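Local coordinates for glycerol-3-phosphate dehydrogenase [NAD(+)] (Dunaliella salina, PDB 6IUY), which probably interconverts sn-glycerol 3-phosphate and dihydroxyacetone phosphate with NAD(+), and carries a haloacid dehalogenase-like phosphatase domain in the same chain for onward conversion to glycerol, at residues H104-R109 against L140-H145; G134-A139 against K151-N156; K258-G263 against E293-V298; Y311-H316 against V331-D336. All coordinates share one frame; numbering follows the deposited sequence.

Interaction 1 of 4, residues H104-R109 against L140-H145; sequences HPAHTR and LPIASH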
loop_
_atom_site.group_PDB
_atom_site.type_symbol
_atom_site.label_atom_id
_atom_site.label_comp_id
_atom_site.label_asym_id
_atom_site.label_seq_id
_atom_site.Cartn_x
_atom_site.Cartn_y
_atom_site.Cartn_z
ATOM N N HIS A 104 -3.611 -1.001 56.538
ATOM C CA HIS A 104 -3.084 -2.199 55.908
ATOM C C HIS A 104 -2.842 -1.949 54.426
ATOM O O HIS A 104 -3.534 -2.517 53.586
ATOM C CB HIS A 104 -4.039 -3.379 56.104
ATOM C CG HIS A 104 -4.209 -3.787 57.536
ATOM N ND1 HIS A 104 -5.245 -3.331 58.322
ATOM C CD2 HIS A 104 -3.465 -4.597 58.326
ATOM C CE1 HIS A 104 -5.137 -3.849 59.534
ATOM N NE2 HIS A 104 -4.066 -4.620 59.563
ATOM N N PRO A 105 -1.855 -1.096 54.100
ATOM C CA PRO A 105 -1.556 -0.766 52.702
ATOM C C PRO A 105 -1.363 -2.032 51.890
ATOM O O PRO A 105 -0.605 -2.921 52.283
ATOM C CB PRO A 105 -0.259 0.044 52.791
ATOM C CG PRO A 105 0.325 -0.310 54.119
ATOM C CD PRO A 105 -0.850 -0.537 55.017
ATOM N N ALA A 106 -2.069 -2.125 50.773
ATOM C CA ALA A 106 -2.119 -3.366 50.023
ATOM C C ALA A 106 -0.794 -3.639 49.323
ATOM O O ALA A 106 -0.765 -3.883 48.123
ATOM C CB ALA A 106 -3.268 -3.330 49.022
ATOM N N HIS A 107 0.297 -3.576 50.082
ATOM C CA HIS A 107 1.626 -3.970 49.613
ATOM C C HIS A 107 2.305 -4.762 50.726
ATOM O O HIS A 107 3.352 -5.385 50.543
ATOM C CB HIS A 107 2.469 -2.746 49.204
ATOM C CG HIS A 107 3.143 -2.041 50.348
ATOM N ND1 HIS A 107 2.768 -0.782 50.769
ATOM C CD2 HIS A 107 4.189 -2.404 51.133
ATOM C CE1 HIS A 107 3.539 -0.407 51.778
ATOM N NE2 HIS A 107 4.406 -1.374 52.020
ATOM N N THR A 108 1.682 -4.710 51.893
ATOM C CA THR A 108 2.167 -5.388 53.077
ATOM C C THR A 108 1.469 -6.730 53.187
ATOM O O THR A 108 1.832 -7.584 54.001
ATOM C CB THR A 108 1.897 -4.541 54.330
ATOM O OG1 THR A 108 0.500 -4.216 54.387
ATOM C CG2 THR A 108 2.693 -3.248 54.269
ATOM N N ARG A 109 0.474 -6.902 52.326
ATOM C CA ARG A 109 -0.497 -7.974 52.456
ATOM C C ARG A 109 -0.201 -9.175 51.578
ATOM O O ARG A 109 -0.922 -10.170 51.622
ATOM C CB ARG A 109 -1.894 -7.450 52.119
ATOM C CG ARG A 109 -2.338 -6.249 52.928
ATOM C CD ARG A 109 -3.823 -6.041 52.732
ATOM N NE ARG A 109 -4.520 -7.324 52.777
ATOM C CZ ARG A 109 -5.800 -7.503 52.470
ATOM N NH1 ARG A 109 -6.545 -6.471 52.086
ATOM N NH2 ARG A 109 -6.334 -8.720 52.542
ATOM N N LEU A 140 -9.226 -4.252 44.799
ATOM C CA LEU A 140 -8.795 -3.258 43.817
ATOM C C LEU A 140 -7.448 -2.645 44.164
ATOM O O LEU A 140 -6.663 -2.354 43.269
ATOM C CB LEU A 140 -9.850 -2.157 43.637
ATOM C CG LEU A 140 -11.055 -2.608 42.800
ATOM C CD1 LEU A 140 -12.048 -1.478 42.559
ATOM C CD2 LEU A 140 -10.586 -3.178 41.482
ATOM N N PRO A 141 -7.165 -2.442 45.460
ATOM C CA PRO A 141 -5.820 -1.938 45.777
ATOM C C PRO A 141 -4.772 -2.993 45.470
ATOM O O PRO A 141 -3.693 -2.676 44.969
ATOM C CB PRO A 141 -5.886 -1.644 47.279
ATOM C CG PRO A 141 -7.364 -1.463 47.575
ATOM C CD PRO A 141 -8.068 -2.406 46.627
ATOM N N ILE A 142 -5.093 -4.246 45.758
ATOM C CA ILE A 142 -4.193 -5.332 45.421
ATOM C C ILE A 142 -4.015 -5.411 43.903
ATOM O O ILE A 142 -2.903 -5.619 43.422
ATOM C CB ILE A 142 -4.696 -6.690 45.957
ATOM C CG1 ILE A 142 -4.879 -6.635 47.474
ATOM C CG2 ILE A 142 -3.721 -7.802 45.591
ATOM C CD1 ILE A 142 -5.568 -7.851 48.037
ATOM N N ALA A 143 -5.102 -5.240 43.150
ATOM C CA ALA A 143 -5.017 -5.246 41.689
ATOM C C ALA A 143 -4.144 -4.094 41.203
ATOM O O ALA A 143 -3.272 -4.275 40.346
ATOM C CB ALA A 143 -6.396 -5.162 41.069
ATOM N N SER A 144 -4.378 -2.913 41.759
ATOM C CA SER A 144 -3.611 -1.733 41.389
ATOM C C SER A 144 -2.106 -1.949 41.585
ATOM O O SER A 144 -1.281 -1.500 40.783
ATOM C CB SER A 144 -4.083 -0.531 42.203
ATOM O OG SER A 144 -3.122 0.515 42.195
ATOM N N HIS A 145 -1.757 -2.651 42.655
ATOM C CA HIS A 145 -0.367 -2.844 43.025
ATOM C C HIS A 145 0.296 -3.851 42.114
ATOM O O HIS A 145 1.473 -3.714 41.796
ATOM C CB HIS A 145 -0.254 -3.301 44.483
ATOM C CG HIS A 145 1.155 -3.424 44.968
ATOM N ND1 HIS A 145 1.862 -2.355 45.474
ATOM C CD2 HIS A 145 1.989 -4.492 45.025
ATOM C CE1 HIS A 145 3.072 -2.757 45.823
ATOM N NE2 HIS A 145 3.176 -4.047 45.558
#

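Interaction 2 of 4, residues G134-A139 against K151-N156; sequences GFREMA and KNVFCN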
loop_
_atom_site.group_PDB
_atom_site.type_symbol
_atom_site.label_atom_id
_atom_site.label_comp_id
_atom_site.label_asym_id
_atom_site.label_seq_id
_atom_site.Cartn_x
_atom_site.Cartn_y
_atom_site.Cartn_z
ATOM N N GLY A 134 -14.888 -12.219 47.817
ATOM C CA GLY A 134 -14.882 -11.220 48.866
ATOM C C GLY A 134 -15.342 -9.863 48.373
ATOM O O GLY A 134 -16.196 -9.764 47.486
ATOM N N PHE A 135 -14.760 -8.815 48.941
ATOM C CA PHE A 135 -15.173 -7.455 48.632
ATOM C C PHE A 135 -14.269 -6.794 47.592
ATOM O O PHE A 135 -13.044 -6.834 47.709
ATOM C CB PHE A 135 -15.199 -6.612 49.912
ATOM C CG PHE A 135 -16.076 -7.177 50.995
ATOM C CD1 PHE A 135 -17.428 -7.388 50.771
ATOM C CD2 PHE A 135 -15.552 -7.487 52.240
ATOM C CE1 PHE A 135 -18.244 -7.905 51.770
ATOM C CE2 PHE A 135 -16.359 -8.001 53.238
ATOM C CZ PHE A 135 -17.708 -8.209 52.998
ATOM N N ARG A 136 -14.892 -6.183 46.587
ATOM C CA ARG A 136 -14.172 -5.458 45.540
ATOM C C ARG A 136 -13.300 -4.381 46.141
ATOM O O ARG A 136 -12.156 -4.195 45.734
ATOM C CB ARG A 136 -15.151 -4.838 44.537
ATOM C CG ARG A 136 -14.501 -4.261 43.282
ATOM C CD ARG A 136 -15.535 -3.894 42.220
ATOM N NE ARG A 136 -14.933 -3.676 40.904
ATOM C CZ ARG A 136 -14.500 -4.644 40.098
ATOM N NH1 ARG A 136 -14.593 -5.904 40.475
ATOM N NH2 ARG A 136 -13.956 -4.351 38.914
ATOM N N GLU A 137 -13.838 -3.687 47.135
ATOM C CA GLU A 137 -13.133 -2.588 47.782
ATOM C C GLU A 137 -11.782 -3.022 48.360
ATOM O O GLU A 137 -10.935 -2.185 48.692
ATOM C CB GLU A 137 -14.006 -1.985 48.889
ATOM C CG GLU A 137 -15.286 -1.316 48.401
ATOM C CD GLU A 137 -16.442 -2.282 48.251
ATOM O OE1 GLU A 137 -16.246 -3.493 48.477
ATOM O OE2 GLU A 137 -17.557 -1.831 47.908
ATOM N N MET A 138 -11.589 -4.331 48.482
ATOM C CA MET A 138 -10.354 -4.879 49.034
ATOM C C MET A 138 -9.420 -5.399 47.937
ATOM O O MET A 138 -8.187 -5.372 48.078
ATOM C CB MET A 138 -10.674 -6.010 50.014
ATOM C CG MET A 138 -11.773 -5.674 51.015
ATOM S SD MET A 138 -11.212 -4.510 52.263
ATOM C CE MET A 138 -9.846 -5.451 52.921
ATOM N N ALA A 139 -10.021 -5.894 46.856
ATOM C CA ALA A 139 -9.265 -6.498 45.765
ATOM C C ALA A 139 -8.640 -5.449 44.851
ATOM O O ALA A 139 -7.631 -5.729 44.200
ATOM C CB ALA A 139 -10.152 -7.431 44.951
ATOM N N LYS A 151 -10.543 -3.946 35.046
ATOM C CA LYS A 151 -11.217 -4.687 33.999
ATOM C C LYS A 151 -11.025 -6.188 34.199
ATOM O O LYS A 151 -11.825 -7.009 33.735
ATOM C CB LYS A 151 -10.673 -4.242 32.634
ATOM C CG LYS A 151 -11.156 -5.057 31.450
ATOM C CD LYS A 151 -10.364 -4.726 30.169
ATOM C CE LYS A 151 -10.632 -3.303 29.676
ATOM N NZ LYS A 151 -10.182 -3.141 28.254
ATOM N N ASN A 152 -9.947 -6.544 34.885
ATOM C CA ASN A 152 -9.591 -7.946 35.068
ATOM C C ASN A 152 -9.933 -8.477 36.469
ATOM O O ASN A 152 -9.627 -9.628 36.805
ATOM C CB ASN A 152 -8.103 -8.143 34.791
ATOM C CG ASN A 152 -7.761 -8.026 33.312
ATOM O OD1 ASN A 152 -8.514 -7.440 32.527
ATOM N ND2 ASN A 152 -6.633 -8.610 32.921
ATOM N N VAL A 153 -10.562 -7.634 37.281
ATOM C CA VAL A 153 -10.944 -8.019 38.630
ATOM C C VAL A 153 -12.411 -8.414 38.654
ATOM O O VAL A 153 -13.282 -7.561 38.442
ATOM C CB VAL A 153 -10.705 -6.880 39.638
ATOM C CG1 VAL A 153 -11.057 -7.346 41.045
ATOM C CG2 VAL A 153 -9.262 -6.415 39.580
ATOM N N PHE A 154 -12.681 -9.703 38.874
ATOM C CA PHE A 154 -14.052 -10.192 39.032
ATOM C C PHE A 154 -14.391 -10.351 40.515
ATOM O O PHE A 154 -13.919 -11.279 41.177
ATOM C CB PHE A 154 -14.240 -11.502 38.273
ATOM C CG PHE A 154 -14.267 -11.321 36.781
ATOM C CD1 PHE A 154 -13.089 -11.282 36.052
ATOM C CD2 PHE A 154 -15.466 -11.159 36.110
ATOM C CE1 PHE A 154 -13.111 -11.100 34.685
ATOM C CE2 PHE A 154 -15.493 -10.981 34.735
ATOM C CZ PHE A 154 -14.309 -10.947 34.025
ATOM N N CYS A 155 -15.209 -9.439 41.033
ATOM C CA CYS A 155 -15.447 -9.360 42.473
ATOM C C CYS A 155 -16.548 -8.356 42.810
ATOM O O CYS A 155 -16.412 -7.179 42.489
ATOM C CB CYS A 155 -14.154 -8.964 43.192
ATOM S SG CYS A 155 -14.150 -9.227 44.996
ATOM N N ASN A 156 -17.615 -8.807 43.479
ATOM C CA ASN A 156 -18.726 -7.919 43.873
ATOM C C ASN A 156 -18.337 -6.884 44.906
ATOM O O ASN A 156 -17.504 -7.139 45.775
ATOM C CB ASN A 156 -19.908 -8.723 44.419
ATOM C CG ASN A 156 -20.635 -9.472 43.345
ATOM O OD1 ASN A 156 -21.064 -8.882 42.353
ATOM N ND2 ASN A 156 -20.756 -10.788 43.511
#

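Interaction 3 of 4, residues K258-G263 against E293-V298; sequences KVTMVG and EVTMWV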
loop_
_atom_site.group_PDB
_atom_site.type_symbol
_atom_site.label_atom_id
_atom_site.label_comp_id
_atom_site.label_asym_id
_atom_site.label_seq_id
_atom_site.Cartn_x
_atom_site.Cartn_y
_atom_site.Cartn_z
ATOM N N LYS A 258 14.998 -21.175 24.970
ATOM C CA LYS A 258 16.381 -21.061 24.477
ATOM C C LYS A 258 16.316 -20.680 23.004
ATOM O O LYS A 258 15.590 -21.310 22.241
ATOM C CB LYS A 258 17.183 -22.370 24.621
ATOM C CG LYS A 258 17.472 -22.844 26.062
ATOM C CD LYS A 258 18.533 -23.970 26.058
ATOM C CE LYS A 258 18.301 -24.998 27.165
ATOM N NZ LYS A 258 18.143 -24.368 28.503
ATOM N N VAL A 259 17.077 -19.668 22.605
ATOM C CA VAL A 259 17.000 -19.179 21.231
ATOM C C VAL A 259 18.209 -19.605 20.419
ATOM O O VAL A 259 19.342 -19.462 20.869
ATOM C CB VAL A 259 16.895 -17.650 21.202
ATOM C CG1 VAL A 259 16.758 -17.148 19.764
ATOM C CG2 VAL A 259 15.719 -17.190 22.081
ATOM N N THR A 260 17.966 -20.129 19.224
ATOM C CA THR A 260 19.037 -20.429 18.295
ATOM C C THR A 260 18.811 -19.742 16.942
ATOM O O THR A 260 17.781 -19.953 16.295
ATOM C CB THR A 260 19.174 -21.944 18.100
ATOM O OG1 THR A 260 19.637 -22.509 19.326
ATOM C CG2 THR A 260 20.164 -22.269 16.983
ATOM N N MET A 261 19.793 -18.940 16.529
ATOM C CA MET A 261 19.850 -18.360 15.194
ATOM C C MET A 261 20.500 -19.358 14.243
ATOM O O MET A 261 21.636 -19.783 14.474
ATOM C CB MET A 261 20.638 -17.040 15.223
ATOM C CG MET A 261 20.964 -16.435 13.837
ATOM S SD MET A 261 19.492 -15.846 12.960
ATOM C CE MET A 261 19.255 -17.199 11.845
ATOM N N VAL A 262 19.772 -19.769 13.205
ATOM C CA VAL A 262 20.321 -20.647 12.184
ATOM C C VAL A 262 20.755 -19.794 10.975
ATOM O O VAL A 262 19.947 -19.502 10.080
ATOM C CB VAL A 262 19.297 -21.706 11.720
ATOM C CG1 VAL A 262 19.886 -22.579 10.611
ATOM C CG2 VAL A 262 18.832 -22.554 12.892
ATOM N N GLY A 263 22.015 -19.363 10.985
ATOM C CA GLY A 263 22.589 -18.595 9.892
ATOM C C GLY A 263 23.500 -17.599 10.546
ATOM O O GLY A 263 23.333 -17.331 11.724
ATOM N N GLU A 293 21.599 -16.682 26.943
ATOM C CA GLU A 293 22.517 -16.982 25.862
ATOM C C GLU A 293 21.833 -17.394 24.564
ATOM O O GLU A 293 20.988 -18.296 24.540
ATOM C CB GLU A 293 23.483 -18.076 26.300
ATOM C CG GLU A 293 24.344 -18.608 25.162
ATOM C CD GLU A 293 25.414 -19.585 25.649
ATOM O OE1 GLU A 293 26.405 -19.105 26.234
ATOM O OE2 GLU A 293 25.263 -20.813 25.444
ATOM N N VAL A 294 22.240 -16.764 23.467
ATOM C CA VAL A 294 21.691 -17.106 22.166
ATOM C C VAL A 294 22.716 -17.881 21.381
ATOM O O VAL A 294 23.850 -17.443 21.257
ATOM C CB VAL A 294 21.298 -15.840 21.344
ATOM C CG1 VAL A 294 20.702 -16.240 20.015
ATOM C CG2 VAL A 294 20.344 -14.987 22.105
ATOM N N THR A 295 22.313 -18.991 20.783
ATOM C CA THR A 295 23.259 -19.795 20.049
ATOM C C THR A 295 23.159 -19.409 18.582
ATOM O O THR A 295 22.059 -19.190 18.077
ATOM C CB THR A 295 22.976 -21.294 20.275
ATOM O OG1 THR A 295 23.170 -21.587 21.659
ATOM C CG2 THR A 295 23.894 -22.152 19.487
ATOM N N MET A 296 24.292 -19.288 17.901
ATOM C CA MET A 296 24.255 -19.009 16.476
ATOM C C MET A 296 25.024 -20.069 15.718
ATOM O O MET A 296 26.229 -20.202 15.903
ATOM C CB MET A 296 24.825 -17.611 16.185
ATOM C CG MET A 296 25.179 -17.362 14.724
ATOM S SD MET A 296 25.447 -15.605 14.358
ATOM C CE MET A 296 27.051 -15.281 15.123
ATOM N N TRP A 297 24.337 -20.820 14.860
ATOM C CA TRP A 297 25.027 -21.708 13.925
ATOM C C TRP A 297 25.742 -20.926 12.844
ATOM O O TRP A 297 25.131 -20.105 12.116
ATOM C CB TRP A 297 24.062 -22.680 13.278
ATOM C CG TRP A 297 24.711 -23.571 12.228
ATOM C CD1 TRP A 297 25.652 -24.538 12.441
ATOM C CD2 TRP A 297 24.439 -23.584 10.819
ATOM N NE1 TRP A 297 25.983 -25.153 11.256
ATOM C CE2 TRP A 297 25.258 -24.579 10.243
ATOM C CE3 TRP A 297 23.582 -22.847 9.987
ATOM C CZ2 TRP A 297 25.238 -24.868 8.875
ATOM C CZ3 TRP A 297 23.565 -23.130 8.630
ATOM C CH2 TRP A 297 24.390 -24.131 8.086
ATOM N N VAL A 298 27.046 -21.183 12.749
ATOM C CA VAL A 298 27.917 -20.574 11.757
ATOM C C VAL A 298 28.438 -21.637 10.813
ATOM O O VAL A 298 29.280 -22.441 11.201
ATOM C CB VAL A 298 29.116 -19.869 12.402
ATOM C CG1 VAL A 298 29.939 -19.123 11.344
ATOM C CG2 VAL A 298 28.665 -18.913 13.501
HETATM O O HOH W 1 18.222 -17.932 24.453
HETATM O O HOH W 2 21.018 -20.808 23.606
#

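Interaction 4 of 4, residues Y311-H316 against V331-D336; sequences YINENH and VKATSD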
loop_
_atom_site.group_PDB
_atom_site.type_symbol
_atom_site.label_atom_id
_atom_site.label_comp_id
_atom_site.label_asym_id
_atom_site.label_seq_id
_atom_site.Cartn_x
_atom_site.Cartn_y
_atom_site.Cartn_z
ATOM N N TYR A 311 36.796 -16.917 16.708
ATOM C CA TYR A 311 36.956 -15.467 16.723
ATOM C C TYR A 311 35.640 -14.862 17.229
ATOM O O TYR A 311 35.628 -13.969 18.079
ATOM C CB TYR A 311 37.337 -14.947 15.326
ATOM C CG TYR A 311 37.559 -13.441 15.270
ATOM C CD1 TYR A 311 38.849 -12.894 15.271
ATOM C CD2 TYR A 311 36.483 -12.571 15.229
ATOM C CE1 TYR A 311 39.045 -11.522 15.224
ATOM C CE2 TYR A 311 36.668 -11.213 15.181
ATOM C CZ TYR A 311 37.943 -10.685 15.184
ATOM O OH TYR A 311 38.088 -9.314 15.131
ATOM N N ILE A 312 34.524 -15.392 16.734
ATOM C CA ILE A 312 33.219 -14.862 17.123
ATOM C C ILE A 312 33.002 -15.000 18.616
ATOM O O ILE A 312 32.572 -14.051 19.261
ATOM C CB ILE A 312 32.090 -15.550 16.365
ATOM C CG1 ILE A 312 32.163 -15.159 14.883
ATOM C CG2 ILE A 312 30.744 -15.163 16.947
ATOM C CD1 ILE A 312 31.354 -16.032 13.975
ATOM N N ASN A 313 33.324 -16.173 19.171
ATOM C CA ASN A 313 33.153 -16.414 20.610
ATOM C C ASN A 313 34.116 -15.641 21.485
ATOM O O ASN A 313 33.756 -15.218 22.573
ATOM C CB ASN A 313 33.282 -17.903 20.905
ATOM C CG ASN A 313 32.071 -18.662 20.450
ATOM O OD1 ASN A 313 30.958 -18.153 20.563
ATOM N ND2 ASN A 313 32.265 -19.861 19.905
ATOM N N GLU A 314 35.337 -15.429 21.006
ATOM C CA GLU A 314 36.300 -14.644 21.772
ATOM C C GLU A 314 36.119 -13.134 21.627
ATOM O O GLU A 314 36.377 -12.381 22.573
ATOM C CB GLU A 314 37.727 -15.017 21.365
ATOM C CG GLU A 314 38.423 -15.973 22.333
ATOM C CD GLU A 314 38.588 -15.356 23.709
ATOM O OE1 GLU A 314 39.132 -14.230 23.791
ATOM O OE2 GLU A 314 38.153 -15.977 24.703
ATOM N N ASN A 315 35.710 -12.673 20.446
ATOM C CA ASN A 315 35.660 -11.234 20.225
ATOM C C ASN A 315 34.251 -10.681 20.014
ATOM O O ASN A 315 34.072 -9.467 19.983
ATOM C CB ASN A 315 36.544 -10.861 19.032
ATOM C CG ASN A 315 37.998 -11.198 19.267
ATOM O OD1 ASN A 315 38.587 -11.976 18.527
ATOM N ND2 ASN A 315 38.579 -10.623 20.309
ATOM N N HIS A 316 33.264 -11.568 19.883
ATOM C CA HIS A 316 31.869 -11.160 19.719
ATOM C C HIS A 316 31.687 -10.296 18.477
ATOM O O HIS A 316 31.092 -9.218 18.527
ATOM C CB HIS A 316 31.399 -10.420 20.967
ATOM C CG HIS A 316 31.782 -11.112 22.233
ATOM N ND1 HIS A 316 31.493 -12.442 22.463
ATOM C CD2 HIS A 316 32.468 -10.683 23.313
ATOM C CE1 HIS A 316 31.974 -12.794 23.640
ATOM N NE2 HIS A 316 32.574 -11.746 24.176
ATOM N N VAL A 331 26.261 -14.086 23.017
ATOM C CA VAL A 331 26.064 -14.779 21.752
ATOM C C VAL A 331 27.097 -15.887 21.650
ATOM O O VAL A 331 28.280 -15.639 21.847
ATOM C CB VAL A 331 26.183 -13.804 20.542
ATOM C CG1 VAL A 331 26.304 -14.562 19.226
ATOM C CG2 VAL A 331 25.000 -12.858 20.511
ATOM N N LYS A 332 26.662 -17.108 21.363
ATOM C CA LYS A 332 27.587 -18.230 21.372
ATOM C C LYS A 332 27.517 -18.956 20.052
ATOM O O LYS A 332 26.476 -19.481 19.681
ATOM C CB LYS A 332 27.284 -19.190 22.532
ATOM C CG LYS A 332 28.466 -20.111 22.905
ATOM C CD LYS A 332 29.758 -19.282 23.066
ATOM C CE LYS A 332 30.703 -19.823 24.134
ATOM N NZ LYS A 332 30.793 -18.902 25.314
ATOM N N ALA A 333 28.643 -18.989 19.354
ATOM C CA ALA A 333 28.706 -19.524 18.008
ATOM C C ALA A 333 29.148 -20.966 18.000
ATOM O O ALA A 333 30.084 -21.328 18.709
ATOM C CB ALA A 333 29.676 -18.700 17.178
ATOM N N THR A 334 28.527 -21.771 17.153
ATOM C CA THR A 334 29.028 -23.100 16.902
ATOM C C THR A 334 28.783 -23.501 15.464
ATOM O O THR A 334 27.820 -23.052 14.836
ATOM C CB THR A 334 28.379 -24.144 17.821
ATOM O OG1 THR A 334 28.578 -25.441 17.248
ATOM C CG2 THR A 334 26.881 -23.891 17.955
ATOM N N SER A 335 29.643 -24.374 14.955
ATOM C CA SER A 335 29.592 -24.802 13.565
ATOM C C SER A 335 28.796 -26.064 13.379
ATOM O O SER A 335 28.617 -26.509 12.247
ATOM C CB SER A 335 30.993 -25.046 13.028
ATOM O OG SER A 335 31.523 -26.211 13.636
ATOM N N ASP A 336 28.336 -26.671 14.469
ATOM C CA ASP A 336 27.554 -27.899 14.320
ATOM C C ASP A 336 26.069 -27.590 14.355
ATOM O O ASP A 336 25.566 -27.075 15.344
ATOM C CB ASP A 336 27.893 -28.922 15.410
ATOM C CG ASP A 336 27.372 -30.292 15.075
ATOM O OD1 ASP A 336 28.131 -31.082 14.484
ATOM O OD2 ASP A 336 26.198 -30.575 15.365
HETATM O O HOH W 3 29.957 -13.752 20.789
#

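Interaction 1 of 4, residues H104-R109 against L140-H145
His145 lays its imidazole over the turn made by Ala106 and His107. CG stands anti to the backbone N (chi1 -176°), which carries the ring from helix 136-145 across to the loop. Its CB and CG both lie 3.7 Å from Ala106 O, with CD2 farther from that oxygen, which lies over one face of the ring. Further out, CE1 makes the closest approach, 3.4 Å from His107 CB, and ND1 stays beside the same methylene. NE2, still 3.9 Å from His107 CB, hydrogen-bonds to Glu115 OE1, which probably helps to hold the ring's rotation. Ala106, the centre of an inverse gamma turn, points its methyl at the helix: CB rests 3.6 Å from Pro141 CB and 4.0 Å from Ile142 CG1. Ile142 then reaches past the turn, its CD1 over one face of the Arg109 guanidinium, 4.4 Å from NH1. Arg109 itself is tied by NH2 to Ser51 OG, and its side chain comes within about 5 Å of that of the magnesium ligand Asp43. The contact is van der Waals touching, with the Arg109 and His145 tips bonded to residues elsewhere. The loop links helix 94-103 to helix 114-123, and on helix 136-145 Ile142 also packs on Val42, Val46 and Thr47 in the loop after strand 37-40, while Leu140 and Ala143 touch Val153 of strand 153-154.

Interaction 2 of 4, residues G134-A139 against K151-N156
Arg136 supplies every hydrogen bond of this contact, one from its backbone and the rest from its guanidinium. At the start of helix 136-145 its N donates to Asn156 O (2.9 Å), from above the carbonyl plane. The side chain, extended from CG to NE with CG anti to the backbone N (chi1 -170°), reaches across to the following strand, and its NH1 grips two carbonyls: Val153 O at 2.9 Å, lying in the guanidinium plane, and Cys155 O at 3.0 Å, approached on a lone pair. NH2 adds a weak bond to Val153 O. With an alanine here, Val153 O and Cys155 O would probably lose the donor they share, while the backbone bond to Asn156 O would remain. These residues close the beta-alpha-beta unit of strand 127-131, helix 136-145 and strand 153-154, at one edge of the parallel sheet of the haloacid dehalogenase-like domain; the nearest atoms of Gly134 and the side chain of the magnesium ligand Asp43 are about 4 Å apart. Among the van der Waals contacts, Cys155 SG sits 3.3 Å from Gly134 O and also faces Arg136 N. The apolar contacts lie between the helix and strand 153-154, where Ala139 CB meets Val153 CG1 at 4.0 Å and, more distantly, Cys155 SG.

Interaction 3 of 4, residues K258-G263 against E293-V298
Met261 and Thr295 anchor the tight middle of this parallel strand pair: Met261 N donates to Thr295 O (2.8 Å), and Trp297 N returns the bond to Met261 O (2.9 Å). Thr295 N reaches Val259 O in a nearly straight bond (169°). Thr260 CA and Met296 CA add CA-H...O contacts to these same carbonyls, Thr295 O and Met261 O. On one face of the sheet Thr260 and Thr295 lie side by side, and Thr260 OG1, touching Thr295 CB, has its hydrogen bond outside the pair, with Ala340 O. Beyond them Val262 CG1 comes obliquely to the indole of Trp297, 3.8 Å from CE3. The other face carries Val259 beside Val294, with Val294 packing on helix 266-282 and Val259 on strand 346-349, and Met261 beside Met296.

Both ends are looser. Near Lys258 and Glu293 the strands part and water enters: one molecule joins Val259 N to Glu293 O (2.8 Å from each), a second, 3.0 Å from Thr295 OG1, donates to Glu293 O and weakly to Val259 O. At the far end Gly263 N makes only a weak bond to Trp297 O. Gly263 has phi 143°, backbone angles at which a CB would run into the carbonyl O of the preceding residue, and is probably the first glycine of the Rossmann GxGxxA turn leading to the NAD-binding Ala266, Trp267 and Ala268; the Trp297 side chain is about 4 Å from bound NAD. The direct bonds between the strands run between backbone groups, with threonine hydroxyls turned to water or to Ala340 O, consistent with the backbone setting the register.

Interaction 4 of 4, residues Y311-H316 against V331-D336
In the beta-alpha-beta unit of strand 293-297, helix 307-315 and strand 331-334, the carboxamide of Asn313 on the helix joins the backbone of Ala333 on the last strand. Both arms of the amide are used. OD1 accepts from Ala333 N at 2.7 Å, on a lone pair and almost straight (175°); ND2 donates to Ala333 O at 2.9 Å, with that oxygen in the amide plane. With chi1 at -74°, CG points opposite the carbonyl carbon, and the amide swings from the helix onto the strand. The pairing suits the place: strand 331-334 is outermost in its sheet within this chain and spends the Lys332 N and O on strand 293-297, while Ala333 turns its N and O the other way, where Asn313 meets them as a neighbouring strand would. An aspartate in its place would probably leave Ala333 O facing a carboxylate with no donor for it. Lys332 crosses the amide at about a right angle, its CD 3.0 Å from Asn313 OD1. Next to the amide, Ile312 CG2 packs on Ala333 CB (3.7 Å), and Ile312 also touches Met296 and Val298. At the helix end, where His316 adopts positive phi, one water donates to Ile312 O (3.0 Å) and Val331 O (2.7 Å) and lies 2.6 Å from His316 ND1, in the plane of the ring.

In the fold
The four contacts form two separate pairs, one in the haloacid dehalogenase-like part of the chain and one in the dehydrogenase part. Interactions 1 and 2 share helix 136-145 in the former; their centres are 12 Å apart, their segments alternate along the chain, and they touch through Ala143 and Val153. Interactions 3 and 4 follow later, in series, in the dehydrogenase part. Their centres are 10 Å apart, and strands 293-297 and 331-334 are sheet neighbours, probably hydrogen-bonded between Met296 N and Lys332 O. Between the pairs the centres lie 42 to 52 Å apart, without touching. The magnesium-binding and NAD-binding regions thus lie in separate parts of one chain, consistent with the two-domain arrangement.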